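Local structure of putative peptide ABC-transport system periplasmic peptide-binding protein (Campylobacter jejuni, 4OEU) at residues D5-A10 and W487-W492; D106-E111 and K119-K124; F123-A128 and N430-E435. The protein probably serves as the periplasmic solute-binding subunit of an ABC importer, perhaps for peptides, and binds metal ions. One frame throughout, in Å; residues are numbered along the deposited sequence.

Contact 1 is buried, contact 2 partly so, and contact 3 lies at the surface; the chemistry follows that gradient. In contact 1 the meeting is purely apolar, two strand residues against the C-terminal segment. Contact 2 is a hairpin held by backbone hydrogen bonds, with an apolar face and a polar, water-bearing one. Contact 3 rests on one hydrogen bond from an asparagine amide, plus proline ring carbons lying near backbone and hydroxyl oxygens. Contacts 2 and 3 share Phe123 and Lys124 and are joined by a probable hydrogen bond, Asp106 OD2 to Asn430 ND2 at 2.9 Å. Contact 1 stands apart, its nearest atoms about 22 Å from contact 2 and about 17 Å from contact 3.

Contact 1. Residues D5-A10 and W487-W492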
loop_
_atom_site.group_PDB
_atom_site.type_symbol
_atom_site.label_atom_id
_atom_site.label_comp_id
_atom_site.label_asym_id
_atom_site.label_seq_id
_atom_site.Cartn_x
_atom_site.Cartn_y
_atom_site.Cartn_z
ATOM N N ASP A 5 -6.067 27.998 -12.308
ATOM C CA ASP A 5 -6.429 26.887 -13.181
ATOM C C ASP A 5 -5.412 25.756 -13.091
ATOM O O ASP A 5 -5.447 24.815 -13.882
ATOM C CB ASP A 5 -6.539 27.361 -14.629
ATOM C CG ASP A 5 -5.189 27.739 -15.220
ATOM O OD1 ASP A 5 -4.366 28.342 -14.496
ATOM O OD2 ASP A 5 -4.947 27.420 -16.404
ATOM N N THR A 6 -4.507 25.859 -12.122
ATOM C CA THR A 6 -3.447 24.877 -11.955
ATOM C C THR A 6 -3.420 24.358 -10.528
ATOM O O THR A 6 -3.479 25.134 -9.575
ATOM C CB THR A 6 -2.055 25.474 -12.295
ATOM O OG1 THR A 6 -1.985 25.797 -13.689
ATOM C CG2 THR A 6 -0.945 24.491 -11.944
ATOM N N LEU A 7 -3.312 23.043 -10.386
ATOM C CA LEU A 7 -3.191 22.425 -9.077
ATOM C C LEU A 7 -1.847 21.724 -8.968
ATOM O O LEU A 7 -1.455 20.982 -9.867
ATOM C CB LEU A 7 -4.331 21.432 -8.828
ATOM C CG LEU A 7 -4.634 21.193 -7.348
ATOM C CD1 LEU A 7 -4.859 22.514 -6.651
ATOM C CD2 LEU A 7 -5.837 20.280 -7.166
ATOM N N ILE A 8 -1.135 21.977 -7.873
ATOM C CA ILE A 8 0.168 21.357 -7.643
ATOM C C ILE A 8 0.192 20.612 -6.310
ATOM O O ILE A 8 0.097 21.214 -5.238
ATOM C CB ILE A 8 1.306 22.397 -7.672
ATOM C CG1 ILE A 8 1.252 23.203 -8.974
ATOM C CG2 ILE A 8 2.662 21.717 -7.540
ATOM C CD1 ILE A 8 2.371 24.203 -9.124
ATOM N N ILE A 9 0.321 19.291 -6.395
ATOM C CA ILE A 9 0.325 18.433 -5.221
ATOM C C ILE A 9 1.641 17.667 -5.114
ATOM O O ILE A 9 2.184 17.196 -6.114
ATOM C CB ILE A 9 -0.856 17.437 -5.265
ATOM C CG1 ILE A 9 -2.175 18.198 -5.460
ATOM C CG2 ILE A 9 -0.900 16.590 -4.000
ATOM C CD1 ILE A 9 -3.337 17.331 -5.925
ATOM N N ALA A 10 2.158 17.542 -3.899
ATOM C CA ALA A 10 3.367 16.775 -3.691
ATOM C C ALA A 10 3.041 15.370 -3.193
ATOM O O ALA A 10 2.171 15.187 -2.338
ATOM C CB ALA A 10 4.293 17.495 -2.709
ATOM N N TRP A 487 -8.041 10.918 -4.221
ATOM C CA TRP A 487 -9.024 10.073 -4.901
ATOM C C TRP A 487 -10.104 10.870 -5.637
ATOM O O TRP A 487 -10.627 10.407 -6.653
ATOM C CB TRP A 487 -9.673 9.109 -3.903
ATOM C CG TRP A 487 -10.619 9.756 -2.933
ATOM C CD1 TRP A 487 -10.294 10.375 -1.759
ATOM C CD2 TRP A 487 -12.051 9.813 -3.033
ATOM N NE1 TRP A 487 -11.433 10.832 -1.134
ATOM C CE2 TRP A 487 -12.522 10.499 -1.895
ATOM C CE3 TRP A 487 -12.975 9.360 -3.978
ATOM C CZ2 TRP A 487 -13.877 10.739 -1.676
ATOM C CZ3 TRP A 487 -14.317 9.599 -3.760
ATOM C CH2 TRP A 487 -14.757 10.284 -2.620
ATOM N N ASN A 488 -10.448 12.054 -5.136
ATOM C CA ASN A 488 -11.482 12.856 -5.789
ATOM C C ASN A 488 -10.952 14.195 -6.309
ATOM O O ASN A 488 -11.687 15.181 -6.385
ATOM C CB ASN A 488 -12.663 13.082 -4.836
ATOM C CG ASN A 488 -12.398 14.165 -3.806
ATOM O OD1 ASN A 488 -11.355 14.186 -3.150
ATOM N ND2 ASN A 488 -13.350 15.083 -3.666
ATOM N N VAL A 489 -9.681 14.210 -6.702
ATOM C CA VAL A 489 -8.984 15.442 -7.069
ATOM C C VAL A 489 -9.635 16.158 -8.262
ATOM O O VAL A 489 -9.441 17.358 -8.454
ATOM C CB VAL A 489 -7.493 15.159 -7.373
ATOM C CG1 VAL A 489 -7.357 14.337 -8.635
ATOM C CG2 VAL A 489 -6.705 16.454 -7.487
ATOM N N TYR A 490 -10.414 15.428 -9.056
ATOM C CA TYR A 490 -11.129 16.036 -10.177
ATOM C C TYR A 490 -12.275 16.918 -9.690
ATOM O O TYR A 490 -12.854 17.683 -10.464
ATOM C CB TYR A 490 -11.659 14.963 -11.134
ATOM C CG TYR A 490 -12.525 13.905 -10.482
ATOM C CD1 TYR A 490 -13.908 14.050 -10.411
ATOM C CD2 TYR A 490 -11.958 12.755 -9.941
ATOM C CE1 TYR A 490 -14.695 13.080 -9.816
ATOM C CE2 TYR A 490 -12.738 11.785 -9.346
ATOM C CZ TYR A 490 -14.103 11.952 -9.287
ATOM O OH TYR A 490 -14.879 10.982 -8.693
ATOM N N GLU A 491 -12.599 16.810 -8.406
ATOM C CA GLU A 491 -13.597 17.683 -7.803
ATOM C C GLU A 491 -12.934 18.914 -7.192
ATOM O O GLU A 491 -13.617 19.847 -6.776
ATOM C CB GLU A 491 -14.392 16.948 -6.721
ATOM C CG GLU A 491 -15.220 15.770 -7.208
ATOM C CD GLU A 491 -16.030 15.128 -6.089
ATOM O OE1 GLU A 491 -15.972 15.624 -4.944
ATOM O OE2 GLU A 491 -16.715 14.119 -6.351
ATOM N N TRP A 492 -11.603 18.906 -7.128
ATOM C CA TRP A 492 -10.862 19.995 -6.489
ATOM C C TRP A 492 -10.806 21.237 -7.365
ATOM O O TRP A 492 -10.602 21.146 -8.574
ATOM C CB TRP A 492 -9.434 19.563 -6.128
ATOM C CG TRP A 492 -9.343 18.461 -5.105
ATOM C CD1 TRP A 492 -10.336 17.599 -4.729
ATOM C CD2 TRP A 492 -8.194 18.115 -4.317
ATOM N NE1 TRP A 492 -9.871 16.730 -3.769
ATOM C CE2 TRP A 492 -8.562 17.026 -3.496
ATOM C CE3 TRP A 492 -6.890 18.615 -4.229
ATOM C CZ2 TRP A 492 -7.671 16.430 -2.596
ATOM C CZ3 TRP A 492 -6.006 18.023 -3.337
ATOM C CH2 TRP A 492 -6.401 16.941 -2.533
#
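Leu7 and Ile9, alternate residues on one face of strand 6-11, meet Val489 and Trp492 through carbon atoms alone. Leu7 CD2 lies 3.5 Å from Trp492 CE3, at the edge of the indole and near its plane, and the two side chains cross at about a right angle. Ile9 CD1 approaches the same six-membered ring obliquely, 3.8 Å from Trp492 CZ3. A single methyl, Val489 CG2, the branch lying anti to the backbone N, reaches both strand residues, 3.9 Å from Leu7 CD2 and 3.8 Å from Ile9 CD1.

The polar interactions lie within 487-492 and fix the indole. Trp492 NE1 donates to Asn488 OD1 (3.0 Å), which lies in the ring plane although the donor stands above the amide carbonyl plane. Asn488 ND2 in turn donates to Glu491 OE1 (3.0 Å) and also bonds Gly472 O. The backbone bond from Trp492 N to Val489 O closes the 3-10 turn; Val489 CA lies 3.4 Å above one indole face, offset toward its rim.

The result is a C-terminal 3-10 turn packed on the outermost strand of a mixed four-stranded sheet, bringing the two chain ends together, with the Val489 side chain about 7 Å from the side chain of the magnesium ligand Asn31.

Contact 2. Residues D106-E111 and K119-K124; sequences DIKSVE and KITLFK
Thr121 O takes two successive backbone donors, Lys108 N at 2.7 Å and Ser109 N at 3.2 Å, the signature of a classic beta bulge. Lys108 supplies the extra residue: its backbone has turned to helical angles (phi -82°, psi -52°), and the register shifts by one between the Ile107-Leu122 and Ser109-Thr121 pairs. Beyond the bulge the antiparallel ladder is regular, with reciprocal N-H to O bonds between Ser109 and Thr121 and between Glu111 and Lys119. On its other side Phe123 N donates to Asp106 O at 2.7 Å, nearly along the C=O axis.

At the bulge Lys108 lies over the Phe123 ring. Lys108 CB sits 3.9 Å from the ring centroid and only 9° off the normal, a CH-pi contact over the face, while CG, anti to the backbone N, continues across the CZ and CE1 side.

Val110 and Ile120 form a loose apolar pair on one face, and Ile107 joins them in packing on Ile88 of helix 81-92. Ile107 CG1 also meets Leu122 CD2 at 3.5 Å, although these two side chains diverge at the bulged end.

The face bearing Ser109, Glu111, Lys119 and Thr121 is polar. One water lies 3.1 Å from Ser109 OG and 2.8 Å from Lys119 O; its approaches to Glu111 OE1 and Thr121 OG1 are doubtfully short, and acceptors in reach outnumber its protons, leaving their sharing open. Glu111 and Lys119 run alongside each other, but the lysine chain bends at its last two torsions and NZ makes its salt bridge with Asp64.

Together these features define a bulged beta hairpin at the margin of a five-stranded antiparallel sheet, strand 107-112 being outermost and helix 81-92 backing its apolar face.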
loop_
_atom_site.group_PDB
_atom_site.type_symbol
_atom_site.label_atom_id
_atom_site.label_comp_id
_atom_site.label_asym_id
_atom_site.label_seq_id
_atom_site.Cartn_x
_atom_site.Cartn_y
_atom_site.Cartn_z
ATOM N N ASP A 106 -6.916 -16.485 -10.812
ATOM C CA ASP A 106 -7.978 -17.486 -10.746
ATOM C C ASP A 106 -8.972 -17.385 -11.909
ATOM O O ASP A 106 -9.992 -18.078 -11.926
ATOM C CB ASP A 106 -8.716 -17.375 -9.402
ATOM C CG ASP A 106 -7.868 -17.856 -8.231
ATOM O OD1 ASP A 106 -7.111 -18.836 -8.410
ATOM O OD2 ASP A 106 -7.938 -17.243 -7.138
ATOM N N ILE A 107 -8.664 -16.543 -12.891
ATOM C CA ILE A 107 -9.563 -16.303 -14.022
ATOM C C ILE A 107 -9.421 -17.364 -15.101
ATOM O O ILE A 107 -8.314 -17.653 -15.553
ATOM C CB ILE A 107 -9.327 -14.913 -14.657
ATOM C CG1 ILE A 107 -9.793 -13.813 -13.708
ATOM C CG2 ILE A 107 -10.074 -14.777 -15.981
ATOM C CD1 ILE A 107 -9.263 -12.457 -14.063
ATOM N N LYS A 108 -10.545 -17.974 -15.470
ATOM C CA LYS A 108 -10.579 -18.976 -16.532
ATOM C C LYS A 108 -10.633 -18.374 -17.937
ATOM O O LYS A 108 -9.826 -18.726 -18.802
ATOM C CB LYS A 108 -11.785 -19.898 -16.340
ATOM C CG LYS A 108 -11.864 -21.040 -17.340
ATOM C CD LYS A 108 -12.964 -22.013 -16.956
ATOM C CE LYS A 108 -12.978 -23.229 -17.865
ATOM N NZ LYS A 108 -13.924 -24.262 -17.358
ATOM N N SER A 109 -11.584 -17.470 -18.162
ATOM C CA SER A 109 -11.784 -16.891 -19.486
ATOM C C SER A 109 -12.479 -15.534 -19.425
ATOM O O SER A 109 -13.205 -15.232 -18.466
ATOM C CB SER A 109 -12.601 -17.842 -20.373
ATOM O OG SER A 109 -13.877 -18.098 -19.812
ATOM N N VAL A 110 -12.247 -14.727 -20.458
ATOM C CA VAL A 110 -12.949 -13.463 -20.647
ATOM C C VAL A 110 -13.651 -13.469 -22.004
ATOM O O VAL A 110 -13.001 -13.524 -23.051
ATOM C CB VAL A 110 -11.991 -12.258 -20.567
ATOM C CG1 VAL A 110 -12.769 -10.955 -20.524
ATOM C CG2 VAL A 110 -11.107 -12.376 -19.353
ATOM N N GLU A 111 -14.979 -13.413 -21.978
ATOM C CA GLU A 111 -15.784 -13.484 -23.190
ATOM C C GLU A 111 -16.451 -12.152 -23.536
ATOM O O GLU A 111 -17.062 -11.519 -22.676
ATOM C CB GLU A 111 -16.853 -14.571 -23.040
ATOM C CG GLU A 111 -16.341 -15.997 -23.156
ATOM C CD GLU A 111 -17.347 -17.021 -22.651
ATOM O OE1 GLU A 111 -17.690 -16.984 -21.446
ATOM O OE2 GLU A 111 -17.824 -17.842 -23.467
ATOM N N LYS A 119 -18.261 -11.261 -20.186
ATOM C CA LYS A 119 -18.500 -12.334 -19.224
ATOM C C LYS A 119 -17.191 -12.940 -18.727
ATOM O O LYS A 119 -16.410 -13.490 -19.502
ATOM C CB LYS A 119 -19.374 -13.432 -19.834
ATOM C CG LYS A 119 -19.695 -14.556 -18.855
ATOM C CD LYS A 119 -20.302 -15.769 -19.548
ATOM C CE LYS A 119 -21.752 -15.533 -19.929
ATOM N NZ LYS A 119 -22.598 -15.346 -18.716
ATOM N N ILE A 120 -16.962 -12.835 -17.425
ATOM C CA ILE A 120 -15.742 -13.351 -16.824
ATOM C C ILE A 120 -16.029 -14.616 -16.023
ATOM O O ILE A 120 -16.895 -14.622 -15.138
ATOM C CB ILE A 120 -15.091 -12.305 -15.908
ATOM C CG1 ILE A 120 -14.917 -10.978 -16.655
ATOM C CG2 ILE A 120 -13.749 -12.805 -15.383
ATOM C CD1 ILE A 120 -14.655 -9.793 -15.741
ATOM N N THR A 121 -15.302 -15.686 -16.337
ATOM C CA THR A 121 -15.464 -16.947 -15.623
ATOM C C THR A 121 -14.201 -17.294 -14.823
ATOM O O THR A 121 -13.078 -17.133 -15.308
ATOM C CB THR A 121 -15.798 -18.094 -16.593
ATOM O OG1 THR A 121 -16.890 -17.700 -17.434
ATOM C CG2 THR A 121 -16.188 -19.343 -15.831
ATOM N N LEU A 122 -14.398 -17.802 -13.608
ATOM C CA LEU A 122 -13.298 -18.067 -12.695
ATOM C C LEU A 122 -13.141 -19.566 -12.462
ATOM O O LEU A 122 -14.123 -20.311 -12.521
ATOM C CB LEU A 122 -13.551 -17.378 -11.352
ATOM C CG LEU A 122 -13.702 -15.856 -11.309
ATOM C CD1 LEU A 122 -13.710 -15.366 -9.867
ATOM C CD2 LEU A 122 -12.623 -15.174 -12.117
ATOM N N PHE A 123 -11.911 -20.012 -12.207
ATOM C CA PHE A 123 -11.684 -21.392 -11.782
ATOM C C PHE A 123 -12.215 -21.616 -10.374
ATOM O O PHE A 123 -12.751 -22.674 -10.054
ATOM C CB PHE A 123 -10.201 -21.755 -11.842
ATOM C CG PHE A 123 -9.672 -21.927 -13.236
ATOM C CD1 PHE A 123 -10.041 -23.026 -13.996
ATOM C CD2 PHE A 123 -8.797 -21.003 -13.782
ATOM C CE1 PHE A 123 -9.555 -23.198 -15.272
ATOM C CE2 PHE A 123 -8.305 -21.170 -15.067
ATOM C CZ PHE A 123 -8.681 -22.266 -15.808
ATOM N N LYS A 124 -12.039 -20.607 -9.531
ATOM C CA LYS A 124 -12.412 -20.680 -8.126
ATOM C C LYS A 124 -12.969 -19.321 -7.730
ATOM O O LYS A 124 -12.633 -18.316 -8.359
ATOM C CB LYS A 124 -11.197 -21.041 -7.263
ATOM C CG LYS A 124 -10.639 -22.433 -7.502
ATOM C CD LYS A 124 -9.280 -22.581 -6.829
ATOM C CE LYS A 124 -8.481 -23.740 -7.418
ATOM N NZ LYS A 124 -7.075 -23.758 -6.907
HETATM O O HOH W 1 -16.311 -16.266 -19.457
#

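Contact 3. Residues F123-A128 and N430-E435; sequences FKPYPA and NTSNLE
The backbones draw together at Pro125 and Asn430, whose CA atoms are 5.0 Å apart, and stay close at Pro127 and Ser432, 5.7 Å between CA atoms. This is a loop-to-loop contact: 123-128 leads from strand 117-122 to helix 129-132, while the loop of residues 430-433 links helix 419-429 to helix 434-450, with Asn433 as the N-cap of the latter.

Asn430 carries the polar part. Its CG is anti to the carbonyl carbon (chi1 -75°), which swings the amide over to Pro125, where ND2 donates to Pro125 O at 2.8 Å. The N-H...O angle is 144° and the acceptor lies somewhat out of the amide plane. Asn430 CA also approaches Pro125 O, at 3.1 Å, in a CA-H...O contact, so one carbonyl receives both. ND2 has a second acceptor in Asp106 OD2, while Asn430 OD1 accepts from Gln426 NE2; bonds at both ends of the amide fix its rotation.

Tyr126 starts off away from 430-435, and its hydroxyl bonds Asp391. The flanking prolines instead face the other loop with their ring carbons: Pro125 CB lies 3.3 Å from Ser432 OG, and Pro127 CG lies 3.2 Å from Thr431 O.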
loop_
_atom_site.group_PDB
_atom_site.type_symbol
_atom_site.label_atom_id
_atom_site.label_comp_id
_atom_site.label_asym_id
_atom_site.label_seq_id
_atom_site.Cartn_x
_atom_site.Cartn_y
_atom_site.Cartn_z
ATOM N N PHE A 123 -11.911 -20.012 -12.207
ATOM C CA PHE A 123 -11.684 -21.392 -11.782
ATOM C C PHE A 123 -12.215 -21.616 -10.374
ATOM O O PHE A 123 -12.751 -22.674 -10.054
ATOM C CB PHE A 123 -10.201 -21.755 -11.842
ATOM C CG PHE A 123 -9.672 -21.927 -13.236
ATOM C CD1 PHE A 123 -10.041 -23.026 -13.996
ATOM C CD2 PHE A 123 -8.797 -21.003 -13.782
ATOM C CE1 PHE A 123 -9.555 -23.198 -15.272
ATOM C CE2 PHE A 123 -8.305 -21.170 -15.067
ATOM C CZ PHE A 123 -8.681 -22.266 -15.808
ATOM N N LYS A 124 -12.039 -20.607 -9.531
ATOM C CA LYS A 124 -12.412 -20.680 -8.126
ATOM C C LYS A 124 -12.969 -19.321 -7.730
ATOM O O LYS A 124 -12.633 -18.316 -8.359
ATOM C CB LYS A 124 -11.197 -21.041 -7.263
ATOM C CG LYS A 124 -10.639 -22.433 -7.502
ATOM C CD LYS A 124 -9.280 -22.581 -6.829
ATOM C CE LYS A 124 -8.481 -23.740 -7.418
ATOM N NZ LYS A 124 -7.075 -23.758 -6.907
ATOM N N PRO A 125 -13.785 -19.270 -6.667
ATOM C CA PRO A 125 -14.311 -17.972 -6.228
ATOM C C PRO A 125 -13.198 -17.000 -5.830
ATOM O O PRO A 125 -12.194 -17.428 -5.273
ATOM C CB PRO A 125 -15.177 -18.330 -5.015
ATOM C CG PRO A 125 -15.482 -19.786 -5.163
ATOM C CD PRO A 125 -14.306 -20.389 -5.862
ATOM N N TYR A 126 -13.374 -15.718 -6.137
ATOM C CA TYR A 126 -12.456 -14.679 -5.684
ATOM C C TYR A 126 -13.252 -13.406 -5.397
ATOM O O TYR A 126 -13.351 -12.532 -6.257
ATOM C CB TYR A 126 -11.371 -14.423 -6.733
ATOM C CG TYR A 126 -10.322 -13.422 -6.299
ATOM C CD1 TYR A 126 -9.486 -13.689 -5.226
ATOM C CD2 TYR A 126 -10.165 -12.216 -6.968
ATOM C CE1 TYR A 126 -8.522 -12.780 -4.822
ATOM C CE2 TYR A 126 -9.201 -11.298 -6.574
ATOM C CZ TYR A 126 -8.385 -11.586 -5.500
ATOM O OH TYR A 126 -7.427 -10.680 -5.098
ATOM N N PRO A 127 -13.834 -13.310 -4.184
ATOM C CA PRO A 127 -14.739 -12.213 -3.799
ATOM C C PRO A 127 -14.093 -10.820 -3.821
ATOM O O PRO A 127 -14.810 -9.818 -3.759
ATOM C CB PRO A 127 -15.164 -12.587 -2.366
ATOM C CG PRO A 127 -14.102 -13.527 -1.873
ATOM C CD PRO A 127 -13.655 -14.288 -3.095
ATOM N N ALA A 128 -12.771 -10.750 -3.920
ATOM C CA ALA A 128 -12.104 -9.454 -4.017
ATOM C C ALA A 128 -12.062 -8.968 -5.463
ATOM O O ALA A 128 -11.517 -7.900 -5.749
ATOM C CB ALA A 128 -10.690 -9.538 -3.450
ATOM N N ASN A 430 -10.272 -17.392 -1.545
ATOM C CA ASN A 430 -11.084 -18.202 -2.457
ATOM C C ASN A 430 -12.394 -18.669 -1.837
ATOM O O ASN A 430 -12.988 -19.645 -2.297
ATOM C CB ASN A 430 -10.321 -19.430 -2.976
ATOM C CG ASN A 430 -9.277 -19.088 -4.037
ATOM O OD1 ASN A 430 -8.245 -19.750 -4.130
ATOM N ND2 ASN A 430 -9.536 -18.057 -4.833
ATOM N N THR A 431 -12.861 -17.968 -0.811
ATOM C CA THR A 431 -14.116 -18.334 -0.157
ATOM C C THR A 431 -15.152 -17.226 -0.339
ATOM O O THR A 431 -14.889 -16.069 -0.017
ATOM C CB THR A 431 -13.923 -18.579 1.362
ATOM O OG1 THR A 431 -12.960 -19.617 1.574
ATOM C CG2 THR A 431 -15.240 -18.965 2.007
ATOM N N SER A 432 -16.325 -17.566 -0.863
ATOM C CA SER A 432 -17.338 -16.541 -1.092
ATOM C C SER A 432 -18.001 -16.081 0.203
ATOM O O SER A 432 -18.207 -14.884 0.406
ATOM C CB SER A 432 -18.400 -17.038 -2.070
ATOM O OG SER A 432 -17.794 -17.539 -3.245
ATOM N N ASN A 433 -18.306 -17.019 1.093
ATOM C CA ASN A 433 -19.028 -16.675 2.311
ATOM C C ASN A 433 -18.211 -15.759 3.220
ATOM O O ASN A 433 -17.070 -16.066 3.564
ATOM C CB ASN A 433 -19.429 -17.942 3.072
ATOM C CG ASN A 433 -20.182 -17.637 4.357
ATOM O OD1 ASN A 433 -19.576 -17.463 5.418
ATOM N ND2 ASN A 433 -21.509 -17.570 4.269
ATOM N N LEU A 434 -18.820 -14.638 3.603
ATOM C CA LEU A 434 -18.153 -13.587 4.374
ATOM C C LEU A 434 -17.725 -14.063 5.755
ATOM O O LEU A 434 -16.606 -13.793 6.193
ATOM C CB LEU A 434 -19.072 -12.370 4.519
ATOM C CG LEU A 434 -18.526 -11.124 5.226
ATOM C CD1 LEU A 434 -17.445 -10.436 4.400
ATOM C CD2 LEU A 434 -19.646 -10.148 5.555
ATOM N N GLU A 435 -18.620 -14.768 6.440
ATOM C CA GLU A 435 -18.318 -15.267 7.771
ATOM C C GLU A 435 -17.188 -16.292 7.706
ATOM O O GLU A 435 -16.319 -16.333 8.580
ATOM C CB GLU A 435 -19.563 -15.882 8.406
ATOM C CG GLU A 435 -20.484 -14.850 9.038
ATOM C CD GLU A 435 -19.763 -13.933 10.009
ATOM O OE1 GLU A 435 -19.085 -14.442 10.926
ATOM O OE2 GLU A 435 -19.858 -12.696 9.841
#